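Local coordinates for protein KLLA0F20702p (Kluyveromyces lactis, PDB 5Y5A) that is an Est1-family telomerase subunit that probably helps bring telomerase to chromosome ends through its association with Cdc13, at residues Q118-S121 with I122-K125; L133-S136 with T137-I141; P273-T276 with N277-D281; T392-L395 with E396-K400; N455-N458 with E459-S463. All coordinates share one frame; numbering follows the deposited sequence.

All five contacts are local, each joining side chains about one helical turn apart, and they follow one another in series along the chain. Contacts 1 and 2 share helix 113-144, in the Est1 telomerase-activating region; their centres are about 24 Å apart. Contacts 3, 4 and 5 fall in the Est1 DNA/RNA-binding region, on helices 271-279, 385-410 and 447-462 respectively. Contacts 3 and 4 are the nearest pair, with centres about 21 Å apart and nearest atoms about 8 Å apart, whereas the centres of contacts 1 and 5 are about 63 Å apart, on opposite sides of the chain's centre. They thus sample a mostly helical fragment of a longer protein, built from TPR-clan families.

Contact 1. Residues Q118-S121 with I122-K125; sequences QLNS and ILQK
Asn120 lies alongside Leu123, the two side chains pointing the same way, and its OD1 comes 4.0 Å from the Leu123 CD2 methyl. This is a loose contact between an amide oxygen and a methyl group. The amide nitrogen is engaged farther away: ND2 donates to the backbone O of Met205, a bond that ties this turn to helix 179-206, where Met205 also touches Leu123. One residue on from Leu123, Gln124 leans back over the preceding turn, its CG 3.2 Å from Asn120 O. With CG anti to its own carbonyl carbon (chi1 -69°), the Gln124 chain starts toward that turn. Lys125 repeats the pattern at the next position, its CG 3.3 Å from Ser121 O. The backbone bond from Ile122 N to Gln118 O is 3.3 Å long with an N-H...O angle of 158°. Leu123 N bonds to Leu119 O at 3.2 Å, and Gln124 N makes weak bonds to both Asn120 O and Ser121 O. Leu119 and Leu123 face Phe97 of helix 78-105. Such i to i+3 and i+4 packing, with one flank against neighbouring helices, is characteristic of an amphipathic helix in an alpha-helical bundle.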
loop_
_atom_site.group_PDB
_atom_site.type_symbol
_atom_site.label_atom_id
_atom_site.label_comp_id
_atom_site.label_asym_id
_atom_site.label_seq_id
_atom_site.Cartn_x
_atom_site.Cartn_y
_atom_site.Cartn_z
ATOM N N GLN A 118 -29.866 -21.023 -2.411
ATOM C CA GLN A 118 -30.229 -21.554 -1.102
ATOM C C GLN A 118 -29.266 -21.078 -0.020
ATOM O O GLN A 118 -29.687 -20.592 1.030
ATOM C CB GLN A 118 -30.268 -23.080 -1.126
ATOM C CG GLN A 118 -30.700 -23.695 0.192
ATOM C CD GLN A 118 -30.916 -25.189 0.091
ATOM O OE1 GLN A 118 -30.621 -25.800 -0.936
ATOM N NE2 GLN A 118 -31.441 -25.786 1.157
ATOM N N LEU A 119 -27.970 -21.218 -0.277
ATOM C CA LEU A 119 -26.976 -20.811 0.704
ATOM C C LEU A 119 -26.781 -19.295 0.677
ATOM O O LEU A 119 -26.316 -18.705 1.645
ATOM C CB LEU A 119 -25.651 -21.529 0.466
ATOM C CG LEU A 119 -24.524 -21.105 1.412
ATOM C CD1 LEU A 119 -24.858 -21.441 2.867
ATOM C CD2 LEU A 119 -23.190 -21.712 0.981
ATOM N N ASN A 120 -27.153 -18.662 -0.429
ATOM C CA ASN A 120 -27.237 -17.209 -0.456
ATOM C C ASN A 120 -28.429 -16.709 0.355
ATOM O O ASN A 120 -28.471 -15.553 0.765
ATOM C CB ASN A 120 -27.333 -16.694 -1.891
ATOM C CG ASN A 120 -25.989 -16.291 -2.449
ATOM O OD1 ASN A 120 -25.061 -16.002 -1.699
ATOM N ND2 ASN A 120 -25.878 -16.260 -3.769
ATOM N N SER A 121 -29.401 -17.583 0.585
ATOM C CA SER A 121 -30.572 -17.199 1.358
ATOM C C SER A 121 -30.270 -17.204 2.850
ATOM O O SER A 121 -30.623 -16.262 3.559
ATOM C CB SER A 121 -31.750 -18.121 1.060
ATOM O OG SER A 121 -32.860 -17.768 1.865
ATOM N N ILE A 122 -29.616 -18.262 3.325
ATOM C CA ILE A 122 -29.230 -18.344 4.730
ATOM C C ILE A 122 -28.151 -17.306 5.055
ATOM O O ILE A 122 -28.063 -16.821 6.186
ATOM C CB ILE A 122 -28.732 -19.765 5.106
ATOM C CG1 ILE A 122 -29.867 -20.791 5.008
ATOM C CG2 ILE A 122 -28.128 -19.781 6.492
ATOM C CD1 ILE A 122 -29.406 -22.238 5.104
ATOM N N LEU A 123 -27.345 -16.949 4.058
ATOM C CA LEU A 123 -26.304 -15.948 4.255
ATOM C C LEU A 123 -26.914 -14.588 4.553
ATOM O O LEU A 123 -26.439 -13.854 5.422
ATOM C CB LEU A 123 -25.399 -15.846 3.028
ATOM C CG LEU A 123 -24.420 -14.670 3.079
ATOM C CD1 LEU A 123 -23.423 -14.856 4.212
ATOM C CD2 LEU A 123 -23.704 -14.477 1.752
ATOM N N GLN A 124 -27.978 -14.262 3.830
ATOM C CA GLN A 124 -28.621 -12.965 3.970
ATOM C C GLN A 124 -29.434 -12.894 5.256
ATOM O O GLN A 124 -29.914 -11.827 5.632
ATOM C CB GLN A 124 -29.500 -12.677 2.755
ATOM C CG GLN A 124 -28.704 -12.443 1.477
ATOM C CD GLN A 124 -29.572 -12.401 0.229
ATOM O OE1 GLN A 124 -30.726 -12.844 0.238
ATOM N NE2 GLN A 124 -29.017 -11.865 -0.855
ATOM N N LYS A 125 -29.584 -14.033 5.927
ATOM C CA LYS A 125 -30.188 -14.067 7.254
ATOM C C LYS A 125 -29.174 -13.641 8.312
ATOM O O LYS A 125 -29.538 -13.083 9.348
ATOM C CB LYS A 125 -30.714 -15.467 7.586
ATOM C CG LYS A 125 -31.798 -15.993 6.663
ATOM C CD LYS A 125 -32.324 -17.337 7.160
ATOM C CE LYS A 125 -33.358 -17.923 6.218
ATOM N NZ LYS A 125 -33.868 -19.224 6.729
#

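Contact 2. Residues L133-S136 with T137-I141; sequences LYYS and TLELI
Helix 113-144 belongs to the helical bundle of the Est1 telomerase-activating region, and this turn of it carries an i to i+4 pairing of a tyrosine with a glutamate. The Glu139 CG methylene sits over one face of the Tyr135 ring in a CH-pi contact, 4.1 Å from the ring centroid and 29° off the ring normal. Glu139 OE2 approaches ring carbon CE2 of Tyr135 at 3.1 Å, with the carboxylate and ring planes 41° apart. The ring is directed here by a first torsion that sets Tyr135 CG opposite its backbone N (chi1 -171°). Beyond the ring, Tyr135 OH hydrogen-bonds to the backbone O of Leu159, which ties the far end of the side chain to a loop. Leu138 CD1 adds an apolar contact 4.3 Å from Tyr135 CD1. With an alanine at Tyr135, the Glu139 methylene would probably lose the ring face beneath it and Leu159 O its phenolic partner.

Thr137 turns its hydroxyl back into the helix: OG1, anti to its own carbonyl carbon and so directed at the previous turn, donates to Leu133 O at 2.7 Å, nearly along the C=O axis. The Thr137 side chain also touches Leu49 and Cys191 of flanking helices. The Leu140 N to Ser136 O bond is also 2.7 Å long. The chemistry implies that Thr137 satisfies its buried hydroxyl within its own helix, while Tyr135 serves both as an apolar face and as a polar link to the loop.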
loop_
_atom_site.group_PDB
_atom_site.type_symbol
_atom_site.label_atom_id
_atom_site.label_comp_id
_atom_site.label_asym_id
_atom_site.label_seq_id
_atom_site.Cartn_x
_atom_site.Cartn_y
_atom_site.Cartn_z
ATOM N N LEU A 133 -22.678 -5.681 14.200
ATOM C CA LEU A 133 -21.752 -5.773 15.325
ATOM C C LEU A 133 -20.599 -4.774 15.190
ATOM O O LEU A 133 -20.191 -4.137 16.163
ATOM C CB LEU A 133 -21.203 -7.189 15.446
ATOM C CG LEU A 133 -20.283 -7.452 16.639
ATOM C CD1 LEU A 133 -21.052 -7.375 17.941
ATOM C CD2 LEU A 133 -19.639 -8.804 16.503
ATOM N N TYR A 134 -20.090 -4.621 13.976
ATOM C CA TYR A 134 -18.959 -3.732 13.743
ATOM C C TYR A 134 -19.374 -2.276 13.599
ATOM O O TYR A 134 -18.719 -1.384 14.138
ATOM C CB TYR A 134 -18.190 -4.175 12.504
ATOM C CG TYR A 134 -17.507 -5.503 12.691
ATOM C CD1 TYR A 134 -16.548 -5.676 13.685
ATOM C CD2 TYR A 134 -17.817 -6.584 11.880
ATOM C CE1 TYR A 134 -15.922 -6.890 13.867
ATOM C CE2 TYR A 134 -17.192 -7.804 12.053
ATOM C CZ TYR A 134 -16.249 -7.951 13.047
ATOM O OH TYR A 134 -15.626 -9.161 13.221
ATOM N N TYR A 135 -20.455 -2.035 12.865
ATOM C CA TYR A 135 -20.932 -0.677 12.651
ATOM C C TYR A 135 -21.552 -0.082 13.923
ATOM O O TYR A 135 -21.520 1.134 14.110
ATOM C CB TYR A 135 -21.937 -0.639 11.495
ATOM C CG TYR A 135 -22.310 0.763 11.065
ATOM C CD1 TYR A 135 -21.398 1.569 10.400
ATOM C CD2 TYR A 135 -23.574 1.279 11.322
ATOM C CE1 TYR A 135 -21.726 2.850 10.006
ATOM C CE2 TYR A 135 -23.915 2.560 10.926
ATOM C CZ TYR A 135 -22.984 3.343 10.271
ATOM O OH TYR A 135 -23.313 4.619 9.877
ATOM N N SER A 136 -22.117 -0.929 14.785
ATOM C CA SER A 136 -22.629 -0.475 16.084
ATOM C C SER A 136 -21.500 0.129 16.892
ATOM O O SER A 136 -21.652 1.173 17.528
ATOM C CB SER A 136 -23.247 -1.619 16.896
ATOM O OG SER A 136 -24.401 -2.154 16.280
ATOM N N THR A 137 -20.364 -0.556 16.869
ATOM C CA THR A 137 -19.215 -0.160 17.658
ATOM C C THR A 137 -18.692 1.191 17.178
ATOM O O THR A 137 -18.402 2.068 17.992
ATOM C CB THR A 137 -18.120 -1.229 17.587
ATOM O OG1 THR A 137 -18.718 -2.513 17.806
ATOM C CG2 THR A 137 -17.064 -0.986 18.651
ATOM N N LEU A 138 -18.596 1.360 15.861
ATOM C CA LEU A 138 -18.251 2.651 15.267
ATOM C C LEU A 138 -19.186 3.760 15.747
ATOM O O LEU A 138 -18.731 4.786 16.261
ATOM C CB LEU A 138 -18.298 2.573 13.741
ATOM C CG LEU A 138 -17.074 2.009 13.030
ATOM C CD1 LEU A 138 -17.303 1.997 11.532
ATOM C CD2 LEU A 138 -15.838 2.816 13.379
ATOM N N GLU A 139 -20.488 3.548 15.570
ATOM C CA GLU A 139 -21.499 4.516 15.993
ATOM C C GLU A 139 -21.401 4.803 17.487
ATOM O O GLU A 139 -21.554 5.946 17.916
ATOM C CB GLU A 139 -22.910 4.016 15.656
ATOM C CG GLU A 139 -23.276 4.077 14.181
ATOM C CD GLU A 139 -24.700 3.611 13.916
ATOM O OE1 GLU A 139 -25.118 2.595 14.510
ATOM O OE2 GLU A 139 -25.402 4.262 13.111
ATOM N N LEU A 140 -21.155 3.755 18.271
ATOM C CA LEU A 140 -20.950 3.905 19.705
ATOM C C LEU A 140 -19.779 4.833 19.971
ATOM O O LEU A 140 -19.890 5.789 20.736
ATOM C CB LEU A 140 -20.697 2.550 20.368
ATOM C CG LEU A 140 -20.259 2.611 21.836
ATOM C CD1 LEU A 140 -21.383 3.138 22.716
ATOM C CD2 LEU A 140 -19.774 1.263 22.340
ATOM N N ILE A 141 -18.661 4.544 19.315
ATOM C CA ILE A 141 -17.424 5.282 19.516
ATOM C C ILE A 141 -17.572 6.756 19.157
ATOM O O ILE A 141 -17.242 7.631 19.955
ATOM C CB ILE A 141 -16.284 4.666 18.692
ATOM C CG1 ILE A 141 -15.861 3.331 19.305
ATOM C CG2 ILE A 141 -15.101 5.612 18.618
ATOM C CD1 ILE A 141 -14.917 2.537 18.430
#

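Contact 3. Residues P273-T276 with N277-D281; sequences PNFT and NLLGD
The Phe275 ring has the Leu279 CD1 methyl over one of its faces, 3.9 Å from the centroid and 29° off the ring normal. This is a CH-pi contact one turn along the helix, and the methyl is displaced from the ring centre toward one side, coming 3.5 Å from Phe275 CE1. The first torsion, with Phe275 CG anti to the backbone N (chi1 -175°), swings the ring toward the following turn; Leu279 instead has CG anti to the carbonyl carbon, which carries CD1 back toward the ring.

The helix ends directly behind this pair. Thr276 O accepts two backbone bonds, from Gly280 N at 2.7 Å and from Asp281 N at 2.8 Å, and the two donors arrive from opposite faces of the carbonyl plane. Gly280 is the first residue to leave helical phi/psi, so this shared acceptor marks the change from helix to loop. Thr276 OG1 bonds to Ile272 O, and Asp281 OD1 to Asn283 N.

Around the contact, Phe326 from a loop touches Phe275, Thr276 and Leu279, while Met374 and Ile378 of helix 339-379 reach Phe275. Leu278 packs against helices 251-263 and 285-298, so one side chain joins helix 271-279 to the helices before and after it in sequence.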
loop_
_atom_site.group_PDB
_atom_site.type_symbol
_atom_site.label_atom_id
_atom_site.label_comp_id
_atom_site.label_asym_id
_atom_site.label_seq_id
_atom_site.Cartn_x
_atom_site.Cartn_y
_atom_site.Cartn_z
ATOM N N PRO A 273 3.574 -14.445 2.583
ATOM C CA PRO A 273 2.966 -15.647 1.988
ATOM C C PRO A 273 2.143 -15.364 0.727
ATOM O O PRO A 273 2.257 -16.108 -0.243
ATOM C CB PRO A 273 2.069 -16.177 3.110
ATOM C CG PRO A 273 2.769 -15.753 4.369
ATOM C CD PRO A 273 3.424 -14.428 4.053
ATOM N N ASN A 274 1.345 -14.306 0.730
ATOM C CA ASN A 274 0.550 -13.976 -0.452
ATOM C C ASN A 274 1.387 -13.491 -1.634
ATOM O O ASN A 274 1.169 -13.922 -2.773
ATOM C CB ASN A 274 -0.512 -12.937 -0.102
ATOM C CG ASN A 274 -1.754 -13.566 0.490
ATOM O OD1 ASN A 274 -2.637 -14.018 -0.237
ATOM N ND2 ASN A 274 -1.822 -13.614 1.814
ATOM N N PHE A 275 2.331 -12.595 -1.365
ATOM C CA PHE A 275 3.334 -12.193 -2.351
ATOM C C PHE A 275 3.999 -13.413 -3.004
ATOM O O PHE A 275 4.168 -13.477 -4.223
ATOM C CB PHE A 275 4.392 -11.318 -1.675
ATOM C CG PHE A 275 5.416 -10.742 -2.610
ATOM C CD1 PHE A 275 5.141 -9.590 -3.342
ATOM C CD2 PHE A 275 6.674 -11.318 -2.723
ATOM C CE1 PHE A 275 6.098 -9.030 -4.187
ATOM C CE2 PHE A 275 7.641 -10.761 -3.568
ATOM C CZ PHE A 275 7.345 -9.615 -4.301
ATOM N N THR A 276 4.362 -14.382 -2.171
ATOM C CA THR A 276 5.055 -15.588 -2.618
ATOM C C THR A 276 4.123 -16.512 -3.405
ATOM O O THR A 276 4.531 -17.135 -4.383
ATOM C CB THR A 276 5.643 -16.340 -1.414
ATOM O OG1 THR A 276 6.494 -15.447 -0.690
ATOM C CG2 THR A 276 6.452 -17.551 -1.853
ATOM N N ASN A 277 2.867 -16.574 -2.977
ATOM C CA ASN A 277 1.866 -17.386 -3.649
ATOM C C ASN A 277 1.652 -16.865 -5.069
ATOM O O ASN A 277 1.392 -17.634 -5.992
ATOM C CB ASN A 277 0.557 -17.380 -2.856
ATOM C CG ASN A 277 -0.454 -18.407 -3.362
ATOM O OD1 ASN A 277 -1.331 -18.089 -4.165
ATOM N ND2 ASN A 277 -0.342 -19.646 -2.874
ATOM N N LEU A 278 1.808 -15.554 -5.234
ATOM C CA LEU A 278 1.628 -14.897 -6.524
ATOM C C LEU A 278 2.857 -14.978 -7.433
ATOM O O LEU A 278 2.730 -15.184 -8.643
ATOM C CB LEU A 278 1.251 -13.426 -6.307
ATOM C CG LEU A 278 1.092 -12.536 -7.546
ATOM C CD1 LEU A 278 0.069 -13.108 -8.524
ATOM C CD2 LEU A 278 0.699 -11.123 -7.135
ATOM N N LEU A 279 4.045 -14.811 -6.861
ATOM C CA LEU A 279 5.239 -14.631 -7.685
ATOM C C LEU A 279 6.308 -15.691 -7.508
ATOM O O LEU A 279 7.248 -15.743 -8.296
ATOM C CB LEU A 279 5.880 -13.265 -7.399
ATOM C CG LEU A 279 5.038 -12.041 -7.737
ATOM C CD1 LEU A 279 5.737 -10.771 -7.257
ATOM C CD2 LEU A 279 4.772 -11.993 -9.238
ATOM N N GLY A 280 6.187 -16.521 -6.476
ATOM C CA GLY A 280 7.288 -17.398 -6.130
ATOM C C GLY A 280 6.999 -18.880 -6.044
ATOM O O GLY A 280 7.911 -19.699 -6.146
ATOM N N ASP A 281 5.732 -19.216 -5.851
ATOM C CA ASP A 281 5.287 -20.593 -5.726
ATOM C C ASP A 281 4.757 -21.152 -7.058
ATOM O O ASP A 281 3.678 -20.763 -7.508
ATOM C CB ASP A 281 4.200 -20.670 -4.652
ATOM C CG ASP A 281 3.854 -22.090 -4.260
ATOM O OD1 ASP A 281 4.301 -23.039 -4.939
ATOM O OD2 ASP A 281 3.108 -22.246 -3.268
#

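Contact 4. Residues T392-L395 with E396-K400; sequences TKFL and EFIFK
Ile398 crosses the Phe394 ring in an i to i+4 contact on helix 385-410, in the largely helical Est1 DNA/RNA-binding region. Its CD1 methyl stands over the ring centre, 4.0 Å from the Phe394 centroid and 9° off the normal, a well-centred CH-pi contact. With CG anti to the backbone N (chi1 -167°), Phe394 offers this face to the next turn. Phe397 meets the same ring edge to edge: Phe397 CD2 lies 4.1 Å from Phe394 CE1, each near the plane of the other's ring. His324 stacks on Phe394 from outside the helix.

On another flank, Leu395 and Phe399 lie side by side and point the same way, with Leu395 CD1 4.1 Å from Phe399 CE1. Trp432 of helix 421-433 touches both.

On the polar flank the charged ends do not touch. Glu396 OE1 lies 4.0 Å from Lys393 NZ, opposite charges beyond salt-bridge range, and Glu396 OE2 is 3.8 Å from Thr392 CG2. An alanine in place of Glu396 would probably leave the Lys393 ammonium without this nearby opposite charge and uncover the Thr392 methyl on this side. At the edge of the Phe399 ring, and in its plane, sits Leu395 O, 3.2 Å from Phe399 CD1.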
loop_
_atom_site.group_PDB
_atom_site.type_symbol
_atom_site.label_atom_id
_atom_site.label_comp_id
_atom_site.label_asym_id
_atom_site.label_seq_id
_atom_site.Cartn_x
_atom_site.Cartn_y
_atom_site.Cartn_z
ATOM N N THR A 392 23.007 -7.409 -5.919
ATOM C CA THR A 392 23.521 -6.280 -6.696
ATOM C C THR A 392 22.849 -6.194 -8.073
ATOM O O THR A 392 22.529 -5.095 -8.559
ATOM C CB THR A 392 25.053 -6.389 -6.863
ATOM O OG1 THR A 392 25.663 -6.375 -5.571
ATOM C CG2 THR A 392 25.614 -5.240 -7.693
ATOM N N LYS A 393 22.625 -7.351 -8.693
ATOM C CA LYS A 393 21.952 -7.408 -9.992
ATOM C C LYS A 393 20.536 -6.821 -9.921
ATOM O O LYS A 393 20.081 -6.177 -10.864
ATOM C CB LYS A 393 21.889 -8.850 -10.513
ATOM C CG LYS A 393 23.212 -9.417 -10.998
ATOM C CD LYS A 393 23.687 -8.697 -12.240
ATOM C CE LYS A 393 24.970 -9.305 -12.780
ATOM N NZ LYS A 393 25.411 -8.595 -14.012
ATOM N N PHE A 394 19.845 -7.045 -8.804
ATOM C CA PHE A 394 18.485 -6.524 -8.640
ATOM C C PHE A 394 18.526 -5.007 -8.506
ATOM O O PHE A 394 17.730 -4.297 -9.112
ATOM C CB PHE A 394 17.788 -7.145 -7.417
ATOM C CG PHE A 394 16.289 -6.888 -7.366
ATOM C CD1 PHE A 394 15.597 -6.460 -8.496
ATOM C CD2 PHE A 394 15.581 -7.064 -6.185
ATOM C CE1 PHE A 394 14.226 -6.224 -8.455
ATOM C CE2 PHE A 394 14.201 -6.825 -6.130
ATOM C CZ PHE A 394 13.527 -6.404 -7.270
ATOM N N LEU A 395 19.459 -4.525 -7.698
ATOM C CA LEU A 395 19.624 -3.100 -7.453
ATOM C C LEU A 395 19.972 -2.384 -8.761
ATOM O O LEU A 395 19.481 -1.286 -9.033
ATOM C CB LEU A 395 20.703 -2.882 -6.391
ATOM C CG LEU A 395 20.659 -1.662 -5.469
ATOM C CD1 LEU A 395 19.267 -1.416 -4.922
ATOM C CD2 LEU A 395 21.642 -1.877 -4.331
ATOM N N GLU A 396 20.798 -3.030 -9.581
ATOM C CA GLU A 396 21.146 -2.501 -10.895
ATOM C C GLU A 396 19.906 -2.340 -11.762
ATOM O O GLU A 396 19.729 -1.302 -12.394
ATOM C CB GLU A 396 22.156 -3.407 -11.604
ATOM C CG GLU A 396 23.570 -3.306 -11.067
ATOM C CD GLU A 396 24.508 -4.308 -11.708
ATOM O OE1 GLU A 396 24.046 -5.078 -12.577
ATOM O OE2 GLU A 396 25.704 -4.326 -11.341
ATOM N N PHE A 397 19.060 -3.372 -11.793
ATOM C CA PHE A 397 17.823 -3.319 -12.565
ATOM C C PHE A 397 16.934 -2.198 -12.052
ATOM O O PHE A 397 16.311 -1.478 -12.826
ATOM C CB PHE A 397 17.054 -4.652 -12.506
ATOM C CG PHE A 397 15.654 -4.549 -13.042
ATOM C CD1 PHE A 397 15.433 -4.377 -14.406
ATOM C CD2 PHE A 397 14.562 -4.585 -12.187
ATOM C CE1 PHE A 397 14.137 -4.254 -14.915
ATOM C CE2 PHE A 397 13.268 -4.465 -12.678
ATOM C CZ PHE A 397 13.050 -4.298 -14.049
ATOM N N ILE A 398 16.865 -2.067 -10.734
ATOM C CA ILE A 398 16.034 -1.031 -10.139
ATOM C C ILE A 398 16.504 0.350 -10.592
ATOM O O ILE A 398 15.697 1.195 -10.990
ATOM C CB ILE A 398 16.032 -1.141 -8.601
ATOM C CG1 ILE A 398 15.311 -2.433 -8.199
ATOM C CG2 ILE A 398 15.344 0.056 -7.970
ATOM C CD1 ILE A 398 15.195 -2.650 -6.732
ATOM N N PHE A 399 17.815 0.577 -10.576
ATOM C CA PHE A 399 18.311 1.893 -10.969
ATOM C C PHE A 399 18.242 2.093 -12.480
ATOM O O PHE A 399 18.145 3.218 -12.957
ATOM C CB PHE A 399 19.725 2.108 -10.427
ATOM C CG PHE A 399 19.727 2.630 -9.020
ATOM C CD1 PHE A 399 19.565 1.767 -7.948
ATOM C CD2 PHE A 399 19.800 3.989 -8.774
ATOM C CE1 PHE A 399 19.536 2.247 -6.645
ATOM C CE2 PHE A 399 19.764 4.477 -7.470
ATOM C CZ PHE A 399 19.637 3.604 -6.408
ATOM N N LYS A 400 18.246 0.995 -13.226
ATOM C CA LYS A 400 17.971 1.058 -14.650
ATOM C C LYS A 400 16.561 1.621 -14.869
ATOM O O LYS A 400 16.345 2.479 -15.728
ATOM C CB LYS A 400 18.109 -0.327 -15.283
ATOM C CG LYS A 400 17.897 -0.333 -16.781
ATOM C CD LYS A 400 18.118 -1.712 -17.373
ATOM C CE LYS A 400 17.936 -1.671 -18.884
ATOM N NZ LYS A 400 18.238 -2.978 -19.530
#

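Contact 5. Residues N455-N458 with E459-S463; sequences NLTN and ELLSS
Asn458 O is gripped twice by a single residue: Ser462 OG donates to it at 2.9 Å and Ser462 N at 3.2 Å. The two donors approach from opposite faces of the carbonyl plane. The backbone bond is bent, with an N-H...O angle of 137°. Ser462 has OG anti to its carbonyl carbon (chi1 -55°), which folds the hydroxyl back along the helix to the carbonyl one turn earlier; a weak hydrogen bond also links this OG with Arg560 NE of strand 560-563. Ser463 repeats the hydroxyl half of the grip, its OG donating to Glu459 O at 3.1 Å, whereas its N bonds to Leu460 O. Serine hydroxyls thus supplement the main-chain bonding of the last turn of helix 447-462.

Among the apolar contacts, the side chains of Thr457 and Leu461 run side by side in the same direction, with the Thr457 CG2 methyl 4.0 Å from Leu461 CD1. The same leucine methyl is 4.1 Å from Asn458 OD1, approaching that side chain obliquely. Leu456 and Leu460 also meet at an angle, Leu456 CG lying 4.2 Å from Leu460 CD1. Under these pairs the helix is regular: Leu461 N bonds to Thr457 O at 2.8 Å, and Leu460 N bonds to Leu456 O.

Asn458 OD1 accepts from Tyr561 N of strand 560-563. Thr457 OG1 bonds to Met453 O within its own helix and to Asn541 ND2 of helix 526-546. Leu460 and Leu461 both pack on Val538 of that helix, so the end of helix 447-462 packs against both helix 526-546 and strand 560-563 of the small antiparallel hairpin.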
loop_
_atom_site.group_PDB
_atom_site.type_symbol
_atom_site.label_atom_id
_atom_site.label_comp_id
_atom_site.label_asym_id
_atom_site.label_seq_id
_atom_site.Cartn_x
_atom_site.Cartn_y
_atom_site.Cartn_z
ATOM N N ASN A 455 21.118 15.986 -14.936
ATOM C CA ASN A 455 20.284 16.547 -16.009
ATOM C C ASN A 455 18.984 17.120 -15.465
ATOM O O ASN A 455 18.575 18.213 -15.846
ATOM C CB ASN A 455 19.957 15.489 -17.067
ATOM C CG ASN A 455 21.171 15.047 -17.840
ATOM O OD1 ASN A 455 22.187 15.741 -17.865
ATOM N ND2 ASN A 455 21.079 13.886 -18.480
ATOM N N LEU A 456 18.348 16.376 -14.563
ATOM C CA LEU A 456 17.093 16.809 -13.965
ATOM C C LEU A 456 17.319 18.037 -13.093
ATOM O O LEU A 456 16.591 19.021 -13.192
ATOM C CB LEU A 456 16.459 15.679 -13.133
ATOM C CG LEU A 456 15.087 16.048 -12.576
ATOM C CD1 LEU A 456 14.144 16.385 -13.736
ATOM C CD2 LEU A 456 14.513 14.933 -11.710
ATOM N N THR A 457 18.342 17.976 -12.246
ATOM C CA THR A 457 18.637 19.080 -11.347
ATOM C C THR A 457 18.952 20.338 -12.154
ATOM O O THR A 457 18.472 21.422 -11.816
ATOM C CB THR A 457 19.802 18.735 -10.393
ATOM O OG1 THR A 457 19.543 17.467 -9.771
ATOM C CG2 THR A 457 19.950 19.788 -9.303
ATOM N N ASN A 458 19.725 20.196 -13.232
ATOM C CA ASN A 458 20.052 21.346 -14.084
ATOM C C ASN A 458 18.814 21.966 -14.733
ATOM O O ASN A 458 18.734 23.191 -14.870
ATOM C CB ASN A 458 21.067 20.961 -15.177
ATOM C CG ASN A 458 22.503 20.861 -14.644
ATOM O OD1 ASN A 458 22.802 21.345 -13.559
ATOM N ND2 ASN A 458 23.389 20.237 -15.416
ATOM N N GLU A 459 17.851 21.135 -15.138
ATOM C CA GLU A 459 16.596 21.664 -15.694
ATOM C C GLU A 459 15.809 22.386 -14.603
ATOM O O GLU A 459 15.203 23.422 -14.842
ATOM C CB GLU A 459 15.732 20.552 -16.302
ATOM C CG GLU A 459 16.343 19.847 -17.504
ATOM C CD GLU A 459 16.565 20.785 -18.672
ATOM O OE1 GLU A 459 17.575 20.615 -19.388
ATOM O OE2 GLU A 459 15.735 21.695 -18.873
ATOM N N LEU A 460 15.820 21.828 -13.400
ATOM C CA LEU A 460 15.108 22.448 -12.294
ATOM C C LEU A 460 15.727 23.798 -11.944
ATOM O O LEU A 460 15.014 24.784 -11.771
ATOM C CB LEU A 460 15.092 21.513 -11.082
ATOM C CG LEU A 460 14.302 20.229 -11.362
ATOM C CD1 LEU A 460 14.244 19.320 -10.157
ATOM C CD2 LEU A 460 12.906 20.577 -11.849
ATOM N N LEU A 461 17.055 23.847 -11.871
ATOM C CA LEU A 461 17.753 25.099 -11.585
ATOM C C LEU A 461 17.453 26.176 -12.630
ATOM O O LEU A 461 17.457 27.369 -12.320
ATOM C CB LEU A 461 19.264 24.857 -11.493
ATOM C CG LEU A 461 19.731 24.072 -10.261
ATOM C CD1 LEU A 461 21.093 23.443 -10.500
ATOM C CD2 LEU A 461 19.765 24.991 -9.050
ATOM N N SER A 462 17.181 25.762 -13.863
ATOM C CA SER A 462 16.876 26.719 -14.929
ATOM C C SER A 462 15.425 27.203 -14.870
ATOM O O SER A 462 15.064 28.174 -15.531
ATOM C CB SER A 462 17.156 26.103 -16.299
ATOM O OG SER A 462 18.489 25.633 -16.389
ATOM N N SER A 463 14.600 26.518 -14.084
ATOM C CA SER A 463 13.197 26.894 -13.933
ATOM C C SER A 463 13.044 28.099 -13.011
ATOM O O SER A 463 12.423 29.096 -13.379
ATOM C CB SER A 463 12.380 25.716 -13.398
ATOM O OG SER A 463 12.414 24.624 -14.301
#